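PDB 2QTF: GTPase HflX from Sulfolobus solfataricus P2, which hydrolyses GTP, for which it is specific, and associates with the 50S ribosomal subunit, perhaps acting in protein synthesis or ribosome biogenesis. Local coordinates for residues Asn38-Ile51 against Glu64-Leu78. Residues are numbered along the deposited sequence; the frame is centred on the assembly and turned at random.
With ACT (acetate ion), chain I.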
ATOM      1  N   ASN A  38       8.447 -20.596  18.248  1.00 36.80           N
ATOM      2  CA  ASN A  38       9.349 -20.610  19.404  1.00 34.49           C
ATOM      3  C   ASN A  38       8.845 -19.601  20.463  1.00 34.21           C
ATOM      4  O   ASN A  38       8.544 -18.451  20.159  1.00 32.42           O
ATOM      5  CB  ASN A  38      10.807 -20.339  18.890  1.00 31.60           C
ATOM      6  CG  ASN A  38      11.823 -20.403  19.954  1.00 31.62           C
ATOM      7  OD1 ASN A  38      11.787 -19.594  20.853  1.00 25.75           O
ATOM      8  ND2 ASN A  38      12.849 -21.306  19.805  1.00 25.96           N
ATOM      9  N   VAL A  39       8.807 -20.015  21.734  1.00 35.07           N
ATOM     10  CA  VAL A  39       8.197 -19.190  22.772  1.00 37.60           C
ATOM     11  C   VAL A  39       8.904 -17.867  22.953  1.00 36.48           C
ATOM     12  O   VAL A  39       8.260 -16.830  23.226  1.00 37.28           O
ATOM     13  CB  VAL A  39       8.194 -19.916  24.141  1.00 39.47           C
ATOM     14  CG1 VAL A  39       7.453 -19.056  25.159  1.00 44.22           C
ATOM     15  CG2 VAL A  39       7.543 -21.346  24.020  1.00 43.44           C
ATOM     16  N   LYS A  40      10.230 -17.891  22.810  1.00 34.18           N
ATOM     17  CA  LYS A  40      10.997 -16.675  22.903  1.00 33.58           C
ATOM     18  C   LYS A  40      11.116 -15.943  21.589  1.00 31.10           C
ATOM     19  O   LYS A  40      10.950 -14.725  21.567  1.00 32.14           O
ATOM     20  CB  LYS A  40      12.409 -16.913  23.467  1.00 33.10           C
ATOM     21  CG  LYS A  40      12.440 -17.557  24.871  1.00 37.38           C
ATOM     22  CD  LYS A  40      13.893 -17.897  25.263  1.00 38.20           C
ATOM     23  CE  LYS A  40      14.814 -16.590  25.384  1.00 45.20           C
ATOM     24  NZ  LYS A  40      16.309 -16.753  25.743  1.00 48.07           N
ATOM     25  N   PHE A  41      11.421 -16.650  20.496  1.00 27.38           N
ATOM     26  CA  PHE A  41      11.867 -15.954  19.296  1.00 26.60           C
ATOM     27  C   PHE A  41      10.890 -16.035  18.166  1.00 26.20           C
ATOM     28  O   PHE A  41      11.151 -15.535  17.050  1.00 25.68           O
ATOM     29  CB  PHE A  41      13.174 -16.591  18.853  1.00 27.70           C
ATOM     30  CG  PHE A  41      14.255 -16.521  19.924  1.00 24.75           C
ATOM     31  CD1 PHE A  41      14.918 -15.319  20.188  1.00 24.56           C
ATOM     32  CD2 PHE A  41      14.562 -17.677  20.665  1.00 25.61           C
ATOM     33  CE1 PHE A  41      15.979 -15.217  21.207  1.00 26.26           C
ATOM     34  CE2 PHE A  41      15.550 -17.632  21.652  1.00 22.22           C
ATOM     35  CZ  PHE A  41      16.289 -16.399  21.939  1.00 21.09           C
ATOM     36  N   TYR A  42       9.798 -16.739  18.417  1.00 25.23           N
ATOM     37  CA  TYR A  42       8.764 -16.968  17.354  1.00 25.93           C
ATOM     38  C   TYR A  42       9.305 -17.857  16.212  1.00 24.94           C
ATOM     39  O   TYR A  42       8.854 -19.047  15.994  1.00 23.38           O
ATOM     40  CB  TYR A  42       8.179 -15.582  16.786  1.00 27.37           C
ATOM     41  CG  TYR A  42       7.043 -15.868  15.833  1.00 25.97           C
ATOM     42  CD1 TYR A  42       5.799 -16.244  16.337  1.00 30.63           C
ATOM     43  CD2 TYR A  42       7.252 -15.982  14.525  1.00 25.44           C
ATOM     44  CE1 TYR A  42       4.781 -16.611  15.488  1.00 29.42           C
ATOM     45  CE2 TYR A  42       6.229 -16.332  13.613  1.00 28.90           C
ATOM     46  CZ  TYR A  42       5.016 -16.672  14.128  1.00 28.00           C
ATOM     47  OH  TYR A  42       4.020 -17.055  13.284  1.00 34.03           O
ATOM     48  N   ILE A  43      10.248 -17.315  15.427  1.00 22.25           N
ATOM     49  CA  ILE A  43      10.895 -18.147  14.444  1.00 24.02           C
ATOM     50  C   ILE A  43      11.945 -19.061  15.151  1.00 23.91           C
ATOM     51  O   ILE A  43      12.226 -18.848  16.308  1.00 23.27           O
ATOM     52  CB  ILE A  43      11.568 -17.337  13.261  1.00 25.22           C
ATOM     53  CG1 ILE A  43      12.667 -16.473  13.772  1.00 26.01           C
ATOM     54  CG2 ILE A  43      10.426 -16.450  12.517  1.00 22.69           C
ATOM     55  CD1 ILE A  43      13.592 -15.856  12.603  1.00 26.61           C
ATOM     56  N   GLN A  44      12.511 -20.014  14.437  1.00 23.44           N
ATOM     57  CA  GLN A  44      13.445 -20.956  15.064  1.00 28.53           C
ATOM     58  C   GLN A  44      14.773 -20.265  15.332  1.00 29.07           C
ATOM     59  O   GLN A  44      15.158 -19.306  14.626  1.00 24.59           O
ATOM     60  CB  GLN A  44      13.592 -22.218  14.176  1.00 29.31           C
ATOM     61  CG  GLN A  44      12.233 -23.182  14.176  1.00 38.00           C
ATOM     62  CD  GLN A  44      11.393 -23.304  15.534  1.00 47.82           C
ATOM     63  OE1 GLN A  44      11.933 -23.592  16.620  1.00 43.05           O
ATOM     64  NE2 GLN A  44      10.050 -23.014  15.453  1.00 50.39           N
ATOM     65  N   TYR A  45      15.438 -20.675  16.430  1.00 26.82           N
ATOM     66  CA  TYR A  45      16.610 -19.984  16.854  1.00 26.26           C
ATOM     67  C   TYR A  45      17.721 -20.048  15.828  1.00 24.85           C
ATOM     68  O   TYR A  45      18.416 -19.081  15.585  1.00 24.12           O
ATOM     69  CB  TYR A  45      17.028 -20.618  18.159  1.00 25.28           C
ATOM     70  CG  TYR A  45      18.227 -19.975  18.834  1.00 26.54           C
ATOM     71  CD1 TYR A  45      18.089 -18.769  19.524  1.00 24.99           C
ATOM     72  CD2 TYR A  45      19.508 -20.635  18.855  1.00 26.61           C
ATOM     73  CE1 TYR A  45      19.133 -18.221  20.186  1.00 28.84           C
ATOM     74  CE2 TYR A  45      20.599 -20.041  19.508  1.00 27.73           C
ATOM     75  CZ  TYR A  45      20.408 -18.876  20.231  1.00 25.22           C
ATOM     76  OH  TYR A  45      21.393 -18.170  20.946  1.00 25.00           O
ATOM     77  N   ASP A  46      17.896 -21.180  15.176  1.00 25.15           N
ATOM     78  CA  ASP A  46      18.962 -21.276  14.195  1.00 25.94           C
ATOM     79  C   ASP A  46      18.673 -20.369  12.953  1.00 25.94           C
ATOM     80  O   ASP A  46      19.587 -19.736  12.437  1.00 23.15           O
ATOM     81  CB  ASP A  46      19.177 -22.709  13.696  1.00 27.49           C
ATOM     82  CG  ASP A  46      17.902 -23.412  13.225  1.00 31.79           C
ATOM     83  OD1 ASP A  46      16.788 -22.866  13.038  1.00 33.80           O
ATOM     84  OD2 ASP A  46      18.006 -24.632  12.982  1.00 38.79           O
ATOM     85  N   LYS A  47      17.432 -20.329  12.485  1.00 23.72           N
ATOM     86  CA  LYS A  47      17.111 -19.373  11.418  1.00 26.43           C
ATOM     87  C   LYS A  47      17.394 -17.910  11.850  1.00 24.26           C
ATOM     88  O   LYS A  47      17.907 -17.056  11.094  1.00 24.89           O
ATOM     89  CB  LYS A  47      15.635 -19.626  10.963  1.00 26.05           C
ATOM     90  CG  LYS A  47      15.302 -18.846   9.750  1.00 32.24           C
ATOM     91  CD  LYS A  47      16.259 -19.011   8.579  1.00 33.08           C
ATOM     92  CE  LYS A  47      16.133 -20.363   7.857  1.00 34.96           C
ATOM     93  NZ  LYS A  47      16.954 -20.389   6.501  1.00 34.28           N
ATOM     94  N   LEU A  48      17.044 -17.603  13.075  1.00 23.18           N
ATOM     95  CA  LEU A  48      17.322 -16.250  13.595  1.00 23.93           C
ATOM     96  C   LEU A  48      18.827 -15.935  13.568  1.00 23.51           C
ATOM     97  O   LEU A  48      19.247 -14.806  13.270  1.00 20.66           O
ATOM     98  CB  LEU A  48      16.764 -16.149  15.017  1.00 23.90           C
ATOM     99  CG  LEU A  48      16.789 -14.743  15.695  1.00 25.44           C
ATOM    100  CD1 LEU A  48      16.086 -13.765  14.611  1.00 29.07           C
ATOM    101  CD2 LEU A  48      15.896 -14.857  16.920  1.00 29.33           C
ATOM    102  N   GLN A  49      19.649 -16.940  13.888  1.00 23.64           N
ATOM    103  CA  GLN A  49      21.122 -16.755  13.878  1.00 24.90           C
ATOM    104  C   GLN A  49      21.595 -16.575  12.475  1.00 21.24           C
ATOM    105  O   GLN A  49      22.488 -15.748  12.212  1.00 23.31           O
ATOM    106  CB  GLN A  49      21.948 -17.919  14.530  1.00 24.59           C
ATOM    107  CG  GLN A  49      21.579 -18.169  15.992  1.00 25.23           C
ATOM    108  CD  GLN A  49      21.598 -16.944  16.834  1.00 28.20           C
ATOM    109  OE1 GLN A  49      22.564 -16.187  16.826  1.00 31.91           O
ATOM    110  NE2 GLN A  49      20.514 -16.697  17.567  1.00 29.72           N
ATOM    111  N   GLN A  50      21.014 -17.271  11.545  1.00 21.50           N
ATOM    112  CA  GLN A  50      21.447 -17.088  10.178  1.00 23.45           C
ATOM    113  C   GLN A  50      21.157 -15.671   9.708  1.00 23.86           C
ATOM    114  O   GLN A  50      21.987 -14.994   9.070  1.00 23.89           O
ATOM    115  CB  GLN A  50      20.643 -18.011   9.214  1.00 23.53           C
ATOM    116  CG  GLN A  50      21.206 -19.343   9.029  1.00 34.10           C
ATOM    117  CD  GLN A  50      20.187 -20.332   8.538  1.00 45.14           C
ATOM    118  OE1 GLN A  50      19.406 -20.023   7.659  1.00 46.80           O
ATOM    119  NE2 GLN A  50      20.173 -21.540   9.146  1.00 53.60           N
ATOM    120  N   ILE A  51      19.932 -15.242   9.941  1.00 23.65           N
ATOM    121  CA  ILE A  51      19.514 -13.821   9.550  1.00 22.52           C
ATOM    122  C   ILE A  51      20.284 -12.787  10.287  1.00 24.18           C
ATOM    123  O   ILE A  51      20.771 -11.831   9.645  1.00 25.80           O
ATOM    124  CB  ILE A  51      18.026 -13.652   9.834  1.00 23.00           C
ATOM    125  CG1 ILE A  51      17.276 -14.589   8.863  1.00 25.35           C
ATOM    126  CG2 ILE A  51      17.562 -12.095   9.774  1.00 21.79           C
ATOM    127  CD1 ILE A  51      15.834 -14.936   9.338  1.00 28.35           C
ATOM    128  N   GLU A  64       2.513 -11.649  10.694  1.00 24.56           N
ATOM    129  CA  GLU A  64       1.617 -12.071  11.767  1.00 28.38           C
ATOM    130  C   GLU A  64       1.684 -10.927  12.743  1.00 28.50           C
ATOM    131  O   GLU A  64       2.575 -10.079  12.635  1.00 29.00           O
ATOM    132  CB  GLU A  64       2.217 -13.299  12.501  1.00 28.10           C
ATOM    133  CG  GLU A  64       1.345 -14.562  12.498  1.00 37.60           C
ATOM    134  CD  GLU A  64      -0.103 -14.361  12.963  1.00 40.52           C
ATOM    135  OE1 GLU A  64      -0.921 -15.266  12.646  1.00 46.64           O
ATOM    136  OE2 GLU A  64      -0.442 -13.328  13.617  1.00 39.37           O
ATOM    137  N   GLN A  65       0.874 -10.938  13.784  1.00 27.80           N
ATOM    138  CA  GLN A  65       1.078 -10.009  14.820  1.00 32.43           C
ATOM    139  C   GLN A  65       1.917 -10.653  15.919  1.00 32.93           C
ATOM    140  O   GLN A  65       1.451 -11.656  16.529  1.00 34.54           O
ATOM    141  CB  GLN A  65      -0.282  -9.478  15.310  1.00 31.13           C
ATOM    142  CG  GLN A  65      -0.182  -8.411  16.378  1.00 37.00           C
ATOM    143  CD  GLN A  65      -1.561  -7.842  16.786  1.00 38.84           C
ATOM    144  OE1 GLN A  65      -2.532  -7.909  16.004  1.00 42.91           O
ATOM    145  NE2 GLN A  65      -1.647  -7.294  18.033  1.00 39.55           N
ATOM    146  N   LEU A  66       3.080 -10.079  16.240  1.00 29.53           N
ATOM    147  CA  LEU A  66       4.028 -10.637  17.281  1.00 29.27           C
ATOM    148  C   LEU A  66       3.614 -10.164  18.638  1.00 28.79           C
ATOM    149  O   LEU A  66       3.191  -9.027  18.797  1.00 28.19           O
ATOM    150  CB  LEU A  66       5.543 -10.237  17.085  1.00 27.62           C
ATOM    151  CG  LEU A  66       6.240 -10.811  15.896  1.00 33.43           C
ATOM    152  CD1 LEU A  66       7.685 -10.276  15.716  1.00 33.83           C
ATOM    153  CD2 LEU A  66       6.152 -12.408  15.901  1.00 34.90           C
ATOM    154  N   LYS A  67       3.713 -11.061  19.629  1.00 28.00           N
ATOM    155  CA  LYS A  67       3.639 -10.702  21.028  1.00 28.90           C
ATOM    156  C   LYS A  67       4.824  -9.887  21.459  1.00 28.95           C
ATOM    157  O   LYS A  67       5.937 -10.016  20.937  1.00 29.55           O
ATOM    158  CB  LYS A  67       3.574 -11.960  21.913  1.00 29.05           C
ATOM    159  CG  LYS A  67       2.388 -12.785  21.569  1.00 35.39           C
ATOM    160  CD  LYS A  67       2.346 -13.995  22.495  1.00 45.94           C
ATOM    161  CE  LYS A  67       1.257 -14.929  22.096  1.00 50.81           C
ATOM    162  NZ  LYS A  67       1.637 -16.156  22.831  1.00 55.86           N
ATOM    163  N   PRO A  68       4.620  -9.078  22.487  1.00 30.43           N
ATOM    164  CA  PRO A  68       5.725  -8.290  22.985  1.00 30.46           C
ATOM    165  C   PRO A  68       6.982  -9.077  23.331  1.00 30.67           C
ATOM    166  O   PRO A  68       8.114  -8.588  23.065  1.00 26.29           O
ATOM    167  CB  PRO A  68       5.141  -7.622  24.230  1.00 32.09           C
ATOM    168  CG  PRO A  68       3.594  -7.452  23.811  1.00 30.33           C
ATOM    169  CD  PRO A  68       3.317  -8.770  23.179  1.00 31.25           C
ATOM    170  N   ARG A  69       6.820 -10.247  23.955  1.00 29.74           N
ATOM    171  CA  ARG A  69       8.054 -10.931  24.390  1.00 32.70           C
ATOM    172  C   ARG A  69       8.834 -11.385  23.116  1.00 29.38           C
ATOM    173  O   ARG A  69      10.060 -11.418  23.122  1.00 28.65           O
ATOM    174  CB  ARG A  69       7.709 -12.110  25.307  1.00 32.17           C
ATOM    175  CG  ARG A  69       7.032 -13.226  24.527  1.00 38.25           C
ATOM    176  CD  ARG A  69       7.045 -14.619  25.292  1.00 41.23           C
ATOM    177  NE  ARG A  69       6.117 -15.556  24.644  1.00 49.20           N
ATOM    178  CZ  ARG A  69       4.791 -15.489  24.726  1.00 55.34           C
ATOM    179  NH1 ARG A  69       4.196 -14.518  25.443  1.00 54.08           N
ATOM    180  NH2 ARG A  69       4.069 -16.410  24.084  1.00 55.59           N
ATOM    181  N   HIS A  70       8.109 -11.674  22.021  1.00 27.87           N
ATOM    182  CA  HIS A  70       8.793 -11.930  20.758  1.00 27.03           C
ATOM    183  C   HIS A  70       9.575 -10.739  20.246  1.00 25.54           C
ATOM    184  O   HIS A  70      10.755 -10.867  19.866  1.00 26.14           O
ATOM    185  CB  HIS A  70       7.849 -12.342  19.670  1.00 24.96           C
ATOM    186  CG  HIS A  70       7.103 -13.587  19.957  1.00 29.06           C
ATOM    187  ND1 HIS A  70       7.665 -14.670  20.604  1.00 34.41           N
ATOM    188  CD2 HIS A  70       5.860 -13.946  19.636  1.00 30.00           C
ATOM    189  CE1 HIS A  70       6.794 -15.653  20.651  1.00 31.69           C
ATOM    190  NE2 HIS A  70       5.686 -15.237  20.088  1.00 37.53           N
ATOM    191  N   PHE A  71       8.952  -9.566  20.204  1.00 25.92           N
ATOM    192  CA  PHE A  71       9.775  -8.383  19.847  1.00 25.36           C
ATOM    193  C   PHE A  71      11.020  -8.214  20.713  1.00 25.91           C
ATOM    194  O   PHE A  71      12.096  -7.832  20.217  1.00 24.56           O
ATOM    195  CB  PHE A  71       8.981  -7.078  19.931  1.00 24.12           C
ATOM    196  CG  PHE A  71       8.167  -6.790  18.689  1.00 24.28           C
ATOM    197  CD1 PHE A  71       8.785  -6.336  17.519  1.00 25.55           C
ATOM    198  CD2 PHE A  71       6.779  -6.966  18.710  1.00 23.58           C
ATOM    199  CE1 PHE A  71       8.011  -6.070  16.362  1.00 24.99           C
ATOM    200  CE2 PHE A  71       5.992  -6.714  17.539  1.00 23.48           C
ATOM    201  CZ  PHE A  71       6.618  -6.318  16.375  1.00 21.92           C
ATOM    202  N   ILE A  72      10.865  -8.332  22.031  1.00 25.63           N
ATOM    203  CA  ILE A  72      12.003  -8.099  22.895  1.00 26.64           C
ATOM    204  C   ILE A  72      13.155  -9.023  22.545  1.00 26.08           C
ATOM    205  O   ILE A  72      14.304  -8.545  22.402  1.00 25.69           O
ATOM    206  CB  ILE A  72      11.645  -8.259  24.427  1.00 29.32           C
ATOM    207  CG1 ILE A  72      10.811  -7.019  24.871  1.00 28.60           C
ATOM    208  CG2 ILE A  72      12.991  -8.345  25.345  1.00 29.42           C
ATOM    209  CD1 ILE A  72       9.659  -7.363  25.850  1.00 32.31           C
ATOM    210  N   ASN A  73      12.851 -10.312  22.353  1.00 26.70           N
ATOM    211  CA  ASN A  73      13.851 -11.344  22.159  1.00 26.56           C
ATOM    212  C   ASN A  73      14.435 -11.271  20.740  1.00 25.94           C
ATOM    213  O   ASN A  73      15.648 -11.256  20.617  1.00 25.86           O
ATOM    214  CB  ASN A  73      13.211 -12.690  22.377  1.00 26.20           C
ATOM    215  CG  ASN A  73      12.982 -12.966  23.863  1.00 31.71           C
ATOM    216  OD1 ASN A  73      11.917 -13.410  24.286  1.00 31.26           O
ATOM    217  ND2 ASN A  73      13.928 -12.568  24.640  1.00 37.59           N
ATOM    218  N   ILE A  74      13.576 -11.128  19.700  1.00 24.96           N
ATOM    219  CA  ILE A  74      14.075 -10.921  18.298  1.00 23.15           C
ATOM    220  C   ILE A  74      14.956  -9.677  18.153  1.00 24.50           C
ATOM    221  O   ILE A  74      16.022  -9.777  17.548  1.00 24.37           O
ATOM    222  CB  ILE A  74      12.935 -10.898  17.294  1.00 24.84           C
ATOM    223  CG1 ILE A  74      12.116 -12.198  17.460  1.00 23.40           C
ATOM    224  CG2 ILE A  74      13.420 -10.557  15.905  1.00 20.73           C
ATOM    225  CD1 ILE A  74      10.846 -12.204  16.532  1.00 21.31           C
ATOM    226  N   ARG A  75      14.534  -8.517  18.708  1.00 24.11           N
ATOM    227  CA  ARG A  75      15.312  -7.271  18.526  1.00 25.90           C
ATOM    228  C   ARG A  75      16.661  -7.375  19.194  1.00 26.83           C
ATOM    229  O   ARG A  75      17.640  -6.823  18.698  1.00 25.62           O
ATOM    230  CB  ARG A  75      14.597  -6.065  19.157  1.00 25.02           C
ATOM    231  CG  ARG A  75      13.299  -5.688  18.358  1.00 23.59           C
ATOM    232  CD  ARG A  75      12.606  -4.518  19.150  1.00 24.28           C
ATOM    233  NE  ARG A  75      11.461  -3.971  18.380  1.00 26.42           N
ATOM    234  CZ  ARG A  75      10.577  -3.119  18.914  1.00 27.30           C
ATOM    235  NH1 ARG A  75      10.714  -2.790  20.207  1.00 22.28           N
ATOM    236  NH2 ARG A  75       9.626  -2.580  18.130  1.00 24.85           N
ATOM    237  N   ARG A  76      16.698  -8.054  20.349  1.00 29.08           N
ATOM    238  CA  ARG A  76      18.038  -8.300  21.011  1.00 30.48           C
ATOM    239  C   ARG A  76      18.973  -9.112  20.128  1.00 29.71           C
ATOM    240  O   ARG A  76      20.059  -8.651  19.826  1.00 32.21           O
ATOM    241  CB  ARG A  76      17.871  -8.993  22.385  1.00 30.60           C
ATOM    242  CG  ARG A  76      19.304  -9.234  23.062  1.00 32.74           C
ATOM    243  CD  ARG A  76      19.111 -10.198  24.301  1.00 34.28           C
ATOM    244  NE  ARG A  76      18.612 -11.520  23.893  1.00 37.27           N
ATOM    245  CZ  ARG A  76      17.422 -12.007  24.196  1.00 35.59           C
ATOM    246  NH1 ARG A  76      16.520 -11.314  24.899  1.00 33.24           N
ATOM    247  NH2 ARG A  76      17.131 -13.192  23.777  1.00 37.12           N
ATOM    248  N   GLU A  77      18.514 -10.235  19.598  1.00 28.28           N
ATOM    249  CA  GLU A  77      19.352 -11.080  18.808  1.00 28.08           C
ATOM    250  C   GLU A  77      19.829 -10.386  17.551  1.00 31.81           C
ATOM    251  O   GLU A  77      20.951 -10.622  17.112  1.00 31.34           O
ATOM    252  CB  GLU A  77      18.540 -12.279  18.341  1.00 27.95           C
ATOM    253  CG  GLU A  77      18.133 -13.182  19.436  1.00 27.61           C
ATOM    254  CD  GLU A  77      19.330 -13.545  20.361  1.00 28.99           C
ATOM    255  OE1 GLU A  77      20.392 -14.035  19.845  1.00 29.72           O
ATOM    256  OE2 GLU A  77      19.202 -13.227  21.586  1.00 25.68           O
ATOM    257  N   LEU A  78      18.973  -9.520  16.970  1.00 31.63           N
ATOM    258  CA  LEU A  78      19.224  -8.977  15.631  1.00 33.37           C
ATOM    259  C   LEU A  78      20.216  -7.889  15.735  1.00 36.34           C
ATOM    260  O   LEU A  78      20.743  -7.475  14.704  1.00 38.30           O
ATOM    261  CB  LEU A  78      17.937  -8.484  14.947  1.00 31.56           C
ATOM    262  CG  LEU A  78      17.114  -9.661  14.422  1.00 33.72           C
ATOM    263  CD1 LEU A  78      15.890  -9.163  13.636  1.00 32.92           C
ATOM    264  CD2 LEU A  78      17.926 -10.608  13.577  1.00 31.09           C
TER
HETATM  265  C   ACT I 602      18.369 -23.911   7.747  1.00 28.29           C
HETATM  266  O   ACT I 602      17.896 -24.953   7.813  1.00 25.85           O
HETATM  267  OXT ACT I 602      18.387 -23.033   8.878  1.00 35.23           O
HETATM  268  CH3 ACT I 602      18.788 -23.956   6.354  1.00 22.51           C
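His70, in the first turn of helix 68-78, packs against Lys40 and Tyr42 of the loop 38-44, a worked example of one imidazole meeting a chain by both its edge and a face. Its ND1 donates a weak but nearly straight hydrogen bond to Lys40 O (3.4 Å, 172°). Over one ring face sits Tyr42 CB, 3.9 Å from the centroid of the His70 ring, while the Tyr42 ring turns its edge to that imidazole in a T-shaped pair, planes at 70°. Leu66 CD2 then covers a face of the phenol, in CH-pi contact 4.0 Å from the Tyr42 centroid. Replacing His70 by an alanine would probably leave Lys40 O without this donor and open a gap beside Tyr42. Beside His70, the extended chain of Arg69 brings NE to Val39 O for a hydrogen bond of 2.9 Å, the acceptor close to the guanidinium plane.

Farther along, Phe41 CE1 packs 3.5 Å from Glu77 CG, and the Glu77 carboxylate is salt-bridged to Arg76 and Lys52. Leu48, its CG turned away from the backbone N, sends CD2 to Glu77 and CD1 to Leu78 CD2.

In the second shell, Asn38 OD1 accepts from Phe41 N in an Asx motif that shapes the loop. The axes of helices 45-51 and 68-78 come within 10.1 Å and cross at -41°, on one side of the four-stranded parallel sheet of the N-terminal HflX domain, each in a crossover between parallel strands, with Ile51 against strand 2-7, Ile74 against strand 59-62, and Phe71 reaching helix 101-121.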